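Local coordinates for stage II sporulation E family protein (Thermanaerovibrio acidaminovorans, PDB 3RNR) that is probably a protein phosphatase of the PP2C (PPM) family, with an alpha-beta-alpha sandwich fold, that would remove phosphate groups from phosphoprotein substrates, at the interface of chains A and B. Residues are numbered along the deposited sequence; one frame, centred on the assembly and turned at random. Chains: chain A/B, Stage II sporulation E family protein.

Contact 1: the interface of chains A and B. Residues chain A 6, 9, 81; chain B 173-175.
The loop B:Glu173 to B:Arg175 of chain B packs against chain A's PP2C-type alpha-beta-alpha sandwich, at the end of strand 2-7, the turn after it, and the loop after strand 72-80. In that turn, carboxylate OD1 of A:Asp9 accepts a hydrogen bond from the backbone N of B:Glu173 at 2.7 Å. The bond is nearly straight, 167° at the hydrogen, and reaches OD1 almost along its C-O axis. B:Glu173 is poorly ordered; the hydrogen bond uses its backbone N-H, so it does not depend on the side chain. Water 2 adds a second link, between the carbonyl O of B:Glu173 and the backbone N of A:Asp9.

A:Leu81 supplies the apolar part. Its CG lies beside the backbone N (chi1 -61°), which directs both methyls at the chain B loop. CD1 of A:Leu81 packs 3.7 Å from CA of B:Asp174. CD2 of A:Leu81 sits over the centre of one face of the B:Arg175 guanidinium, 3.7 Å above its plane. The two side chains run past each other in opposite directions. B:Arg175 is bent at chi2 (-75°), which folds the guanidinium back over its own loop. There NH1 of B:Arg175 donates to the carbonyl O of B:Asp174 at 2.8 Å. That oxygen lies close to the guanidinium plane, but NH1 stands above the carbonyl plane. This bond limits rotation of the guanidinium and presents its face to the leucine.

A:Thr6 packs at the other end. The CG2 methyl of A:Thr6 faces the backbone N of B:Arg175 and lies 3.9 Å from CB of the same arginine. Hydroxyl OG1 of A:Thr6 binds the O of water 1 at 2.8 Å, and this water also meets carboxylate OD1 of B:Asp174. The site holds the loop of one subunit against the other in the two-fold pair, which may be the biological dimer.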
ATOM      1  N   THR A   6       4.375   4.392   1.867  1.00 21.87           N
ATOM      2  CA  THR A   6       5.434   5.367   1.832  1.00 24.02           C
ATOM      3  C   THR A   6       6.696   4.635   1.426  1.00 33.08           C
ATOM      4  O   THR A   6       6.917   3.488   1.828  1.00 25.25           O
ATOM      5  CB  THR A   6       5.625   6.040   3.206  1.00 31.96           C
ATOM      6  OG1 THR A   6       6.158   5.091   4.129  1.00 35.82           O
ATOM      7  CG2 THR A   6       4.306   6.534   3.741  1.00 34.10           C
ATOM      8  N   ASP A   9      10.910   8.652   0.280  1.00 33.89           N
ATOM      9  CA  ASP A   9      10.513   9.986   0.752  1.00 35.13           C
ATOM     10  C   ASP A   9       9.172  10.511   0.198  1.00 31.93           C
ATOM     11  O   ASP A   9       8.906  11.719   0.185  1.00 35.11           O
ATOM     12  CB  ASP A   9      11.647  10.987   0.515  1.00 41.68           C
ATOM     13  CG  ASP A   9      12.945  10.555   1.203  1.00 52.34           C
ATOM     14  OD1 ASP A   9      12.965  10.497   2.452  1.00 47.80           O
ATOM     15  OD2 ASP A   9      13.931  10.245   0.503  1.00 58.93           O
ATOM     16  N   LEU A  81       7.427  14.116   0.721  1.00 30.14           N
ATOM     17  CA  LEU A  81       7.494  14.407   2.144  1.00 32.95           C
ATOM     18  C   LEU A  81       8.651  15.339   2.495  1.00 41.19           C
ATOM     19  O   LEU A  81       8.699  15.877   3.601  1.00 41.56           O
ATOM     20  CB  LEU A  81       7.611  13.110   2.950  1.00 32.72           C
ATOM     21  CG  LEU A  81       6.431  12.147   2.781  1.00 28.73           C
ATOM     22  CD1 LEU A  81       6.718  10.834   3.537  1.00 30.82           C
ATOM     23  CD2 LEU A  81       5.131  12.794   3.249  1.00 27.31           C
TER
ATOM     24  N   GLU B 173      12.175   9.927   5.010  1.00 47.63           N
ATOM     25  CA  GLU B 173      10.951  10.468   5.590  1.00 41.48           C
ATOM     26  C   GLU B 173       9.825   9.500   5.272  1.00 38.78           C
ATOM     27  O   GLU B 173       9.692   9.064   4.133  1.00 44.60           O
ATOM     28  CB  GLU B 173      10.624  11.828   4.962  1.00 48.15           C
ATOM     29  CG  GLU B 173      11.403  12.991   5.546  1.00 68.70           C
ATOM     30  CD  GLU B 173      11.147  13.157   7.032  1.00 85.24           C
ATOM     31  OE1 GLU B 173       9.963  13.296   7.421  1.00 92.44           O
ATOM     32  OE2 GLU B 173      12.126  13.131   7.810  1.00 84.55           O
ATOM     33  N   ASP B 174       9.010   9.167   6.263  1.00 36.89           N
ATOM     34  CA  ASP B 174       7.838   8.337   5.997  1.00 40.92           C
ATOM     35  C   ASP B 174       6.642   8.720   6.875  1.00 36.17           C
ATOM     36  O   ASP B 174       6.660   9.751   7.534  1.00 36.74           O
ATOM     37  CB  ASP B 174       8.175   6.835   6.067  1.00 44.86           C
ATOM     38  CG  ASP B 174       8.404   6.339   7.488  1.00 55.76           C
ATOM     39  OD1 ASP B 174       8.552   5.105   7.655  1.00 44.95           O
ATOM     40  OD2 ASP B 174       8.430   7.167   8.429  1.00 47.44           O
ATOM     41  N   ARG B 175       5.600   7.899   6.835  1.00 33.77           N
ATOM     42  CA  ARG B 175       4.374   8.127   7.587  1.00 41.21           C
ATOM     43  C   ARG B 175       3.841   6.763   8.022  1.00 40.87           C
ATOM     44  O   ARG B 175       4.256   5.733   7.495  1.00 39.23           O
ATOM     45  CB  ARG B 175       3.335   8.843   6.701  1.00 34.06           C
ATOM     46  CG  ARG B 175       3.728  10.265   6.274  1.00 34.19           C
ATOM     47  CD  ARG B 175       3.582  11.223   7.437  1.00 35.45           C
ATOM     48  NE  ARG B 175       3.781  12.627   7.074  1.00 37.83           N
ATOM     49  CZ  ARG B 175       4.975  13.214   6.982  1.00 41.70           C
ATOM     50  NH1 ARG B 175       6.082  12.517   7.194  1.00 41.70           N
ATOM     51  NH2 ARG B 175       5.067  14.493   6.667  1.00 42.37           N
TER
HETATM   52  O   HOH W   1       8.451   3.778   4.956  1.00 38.14           O
HETATM   53  O   HOH W   2       9.964   6.996   2.411  1.00 45.03           O
HETATM   54  O   HOH W   3       7.415  15.788   6.215  1.00 51.70           O

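Contact 2: the interface of chains A and B. Residues chain A 81, 179-181, 210-211; chain B 175-176.
B:Arg175 leaves its backbone with CG anti to the carbonyl carbon (chi1 -65°). The chain bends at chi2, runs extended through chi3, and turns again at chi4. Together these torsions bring the guanidinium to the C-terminal carboxylate of chain A. A:Leu211 has CG anti to its own backbone N (chi1 178°), and its CD1 methyl comes close to NH2 of the arginine. The terminal carboxylate itself is met by the guanidinium. NH2 of B:Arg175 donates to OXT of A:Leu211 at 2.7 Å, with 146° at the hydrogen. OXT lies near the guanidinium plane, so the carboxylate approaches the edge of the group. A weak bond from NE of B:Arg175 to OXT of A:Leu211, at 3.0 Å, is more bent. The positive guanidinium would probably stabilise the negative chain end.

The aliphatic part of the arginine rests on chain A as well. CD of B:Arg175 packs on CB of A:Ser181 at 3.5 Å, just beyond strand 175-180. CB of B:Arg175 lies 3.4 Å from the carbonyl O of A:Leu180. The side chain is thus lined along its length by the strand end and the C-terminus, with A:Leu81 over the guanidinium face.

The backbones join next to it. A:Leu180, at the end of strand 175-180, and B:Ile176, at the start of strand 176-181, form an antiparallel beta bridge. The backbone N of A:Leu180 donates to the carbonyl O of B:Ile176 at 3.0 Å. In return, the backbone N of B:Ile176 donates to the carbonyl O of A:Leu180 at 2.7 Å. This pair joins the two strands across the subunits and, being next to B:Arg175, would limit where its side chain begins. Beyond the carboxylate, NH2 of B:Arg175 also binds the O of water 4 at 2.7 Å, and that water meets the carbonyl O of A:Leu81.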
ATOM      1  N   LEU A  81       7.427  14.116   0.721  1.00 30.14           N
ATOM      2  CA  LEU A  81       7.494  14.407   2.144  1.00 32.95           C
ATOM      3  C   LEU A  81       8.651  15.339   2.495  1.00 41.19           C
ATOM      4  O   LEU A  81       8.699  15.877   3.601  1.00 41.56           O
ATOM      5  CB  LEU A  81       7.611  13.110   2.950  1.00 32.72           C
ATOM      6  CG  LEU A  81       6.431  12.147   2.781  1.00 28.73           C
ATOM      7  CD1 LEU A  81       6.718  10.834   3.537  1.00 30.82           C
ATOM      8  CD2 LEU A  81       5.131  12.794   3.249  1.00 27.31           C
ATOM      9  N   ALA A 179      -2.299   7.223   4.941  1.00 25.49           N
ATOM     10  CA  ALA A 179      -0.927   7.439   5.361  1.00 33.02           C
ATOM     11  C   ALA A 179      -0.915   8.769   6.092  1.00 37.51           C
ATOM     12  O   ALA A 179      -1.350   9.793   5.544  1.00 34.27           O
ATOM     13  CB  ALA A 179      -0.013   7.490   4.140  1.00 32.49           C
ATOM     14  N   LEU A 180      -0.429   8.764   7.327  1.00 31.17           N
ATOM     15  CA  LEU A 180      -0.448   9.967   8.139  1.00 36.38           C
ATOM     16  C   LEU A 180       0.650   9.881   9.218  1.00 35.21           C
ATOM     17  O   LEU A 180       1.216   8.812   9.419  1.00 38.64           O
ATOM     18  CB  LEU A 180      -1.853  10.176   8.716  1.00 53.10           C
ATOM     19  CG  LEU A 180      -2.402   9.248   9.789  1.00 62.09           C
ATOM     20  CD1 LEU A 180      -1.818   9.692  11.109  1.00 74.69           C
ATOM     21  CD2 LEU A 180      -3.916   9.335   9.840  1.00 67.46           C
ATOM     22  N   SER A 181       1.006  10.993   9.856  1.00 38.97           N
ATOM     23  CA  SER A 181       2.062  10.934  10.867  1.00 52.70           C
ATOM     24  C   SER A 181       1.414  10.877  12.237  1.00 56.59           C
ATOM     25  O   SER A 181       0.209  11.050  12.337  1.00 50.99           O
ATOM     26  CB  SER A 181       2.959  12.163  10.753  1.00 54.58           C
ATOM     27  OG  SER A 181       2.225  13.326  11.039  1.00 57.97           O
ATOM     28  N   ILE A 210      -2.093  12.339   4.257  1.00 29.17           N
ATOM     29  CA  ILE A 210      -2.039  13.624   4.959  1.00 39.31           C
ATOM     30  C   ILE A 210      -0.584  13.984   5.206  1.00 39.27           C
ATOM     31  O   ILE A 210       0.160  13.174   5.754  1.00 35.38           O
ATOM     32  CB  ILE A 210      -2.761  13.569   6.320  1.00 37.09           C
ATOM     33  CG1 ILE A 210      -4.243  13.257   6.136  1.00 34.79           C
ATOM     34  CG2 ILE A 210      -2.609  14.907   7.071  1.00 36.42           C
ATOM     35  CD1 ILE A 210      -4.997  14.330   5.352  1.00 39.28           C
ATOM     36  N   LEU A 211      -0.171  15.183   4.799  1.00 37.89           N
ATOM     37  CA  LEU A 211       1.217  15.605   5.024  1.00 40.46           C
ATOM     38  C   LEU A 211       1.495  15.779   6.515  1.00 36.86           C
ATOM     39  O   LEU A 211       0.682  16.329   7.251  1.00 35.50           O
ATOM     40  CB  LEU A 211       1.542  16.905   4.273  1.00 41.11           C
ATOM     41  CG  LEU A 211       2.951  17.494   4.466  1.00 35.85           C
ATOM     42  CD1 LEU A 211       4.029  16.563   3.917  1.00 30.91           C
ATOM     43  CD2 LEU A 211       3.066  18.864   3.799  1.00 35.47           C
ATOM     44  OXT LEU A 211       2.534  15.372   7.030  1.00 43.54           O
TER
ATOM     45  N   ARG B 175       5.600   7.899   6.835  1.00 33.77           N
ATOM     46  CA  ARG B 175       4.374   8.127   7.587  1.00 41.21           C
ATOM     47  C   ARG B 175       3.841   6.763   8.022  1.00 40.87           C
ATOM     48  O   ARG B 175       4.256   5.733   7.495  1.00 39.23           O
ATOM     49  CB  ARG B 175       3.335   8.843   6.701  1.00 34.06           C
ATOM     50  CG  ARG B 175       3.728  10.265   6.274  1.00 34.19           C
ATOM     51  CD  ARG B 175       3.582  11.223   7.437  1.00 35.45           C
ATOM     52  NE  ARG B 175       3.781  12.627   7.074  1.00 37.83           N
ATOM     53  CZ  ARG B 175       4.975  13.214   6.982  1.00 41.70           C
ATOM     54  NH1 ARG B 175       6.082  12.517   7.194  1.00 41.70           N
ATOM     55  NH2 ARG B 175       5.067  14.493   6.667  1.00 42.37           N
ATOM     56  N   ILE B 176       2.921   6.744   8.977  1.00 30.27           N
ATOM     57  CA  ILE B 176       2.296   5.490   9.369  1.00 29.00           C
ATOM     58  C   ILE B 176       1.236   5.116   8.327  1.00 31.14           C
ATOM     59  O   ILE B 176       0.517   5.979   7.860  1.00 35.17           O
ATOM     60  CB  ILE B 176       1.626   5.644  10.729  1.00 33.42           C
ATOM     61  CG1 ILE B 176       2.658   6.137  11.751  1.00 43.51           C
ATOM     62  CG2 ILE B 176       0.985   4.327  11.158  1.00 30.41           C
ATOM     63  CD1 ILE B 176       2.047   6.606  13.061  1.00 50.33           C
TER
HETATM   64  O   HOH W   4       7.415  15.788   6.215  1.00 51.70           O

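The centres of the C-alpha atoms of contact 1 and contact 2 lie about 7 Å apart. They share A:Leu81 and B:Arg175, so they form one continuous patch. Chain B contributes a single run, from the loop residues of contact 1 into strand 176-181 of contact 2. Chain A contributes segments distant in sequence, from its N-terminal strand 2-7 to its last residue. Segments near both ends of the chain therefore take part. The two-fold symmetry repeats the patch with the chains exchanged. The arrangement suits a symmetric dimer, although the structure alone does not show that this pair forms in solution.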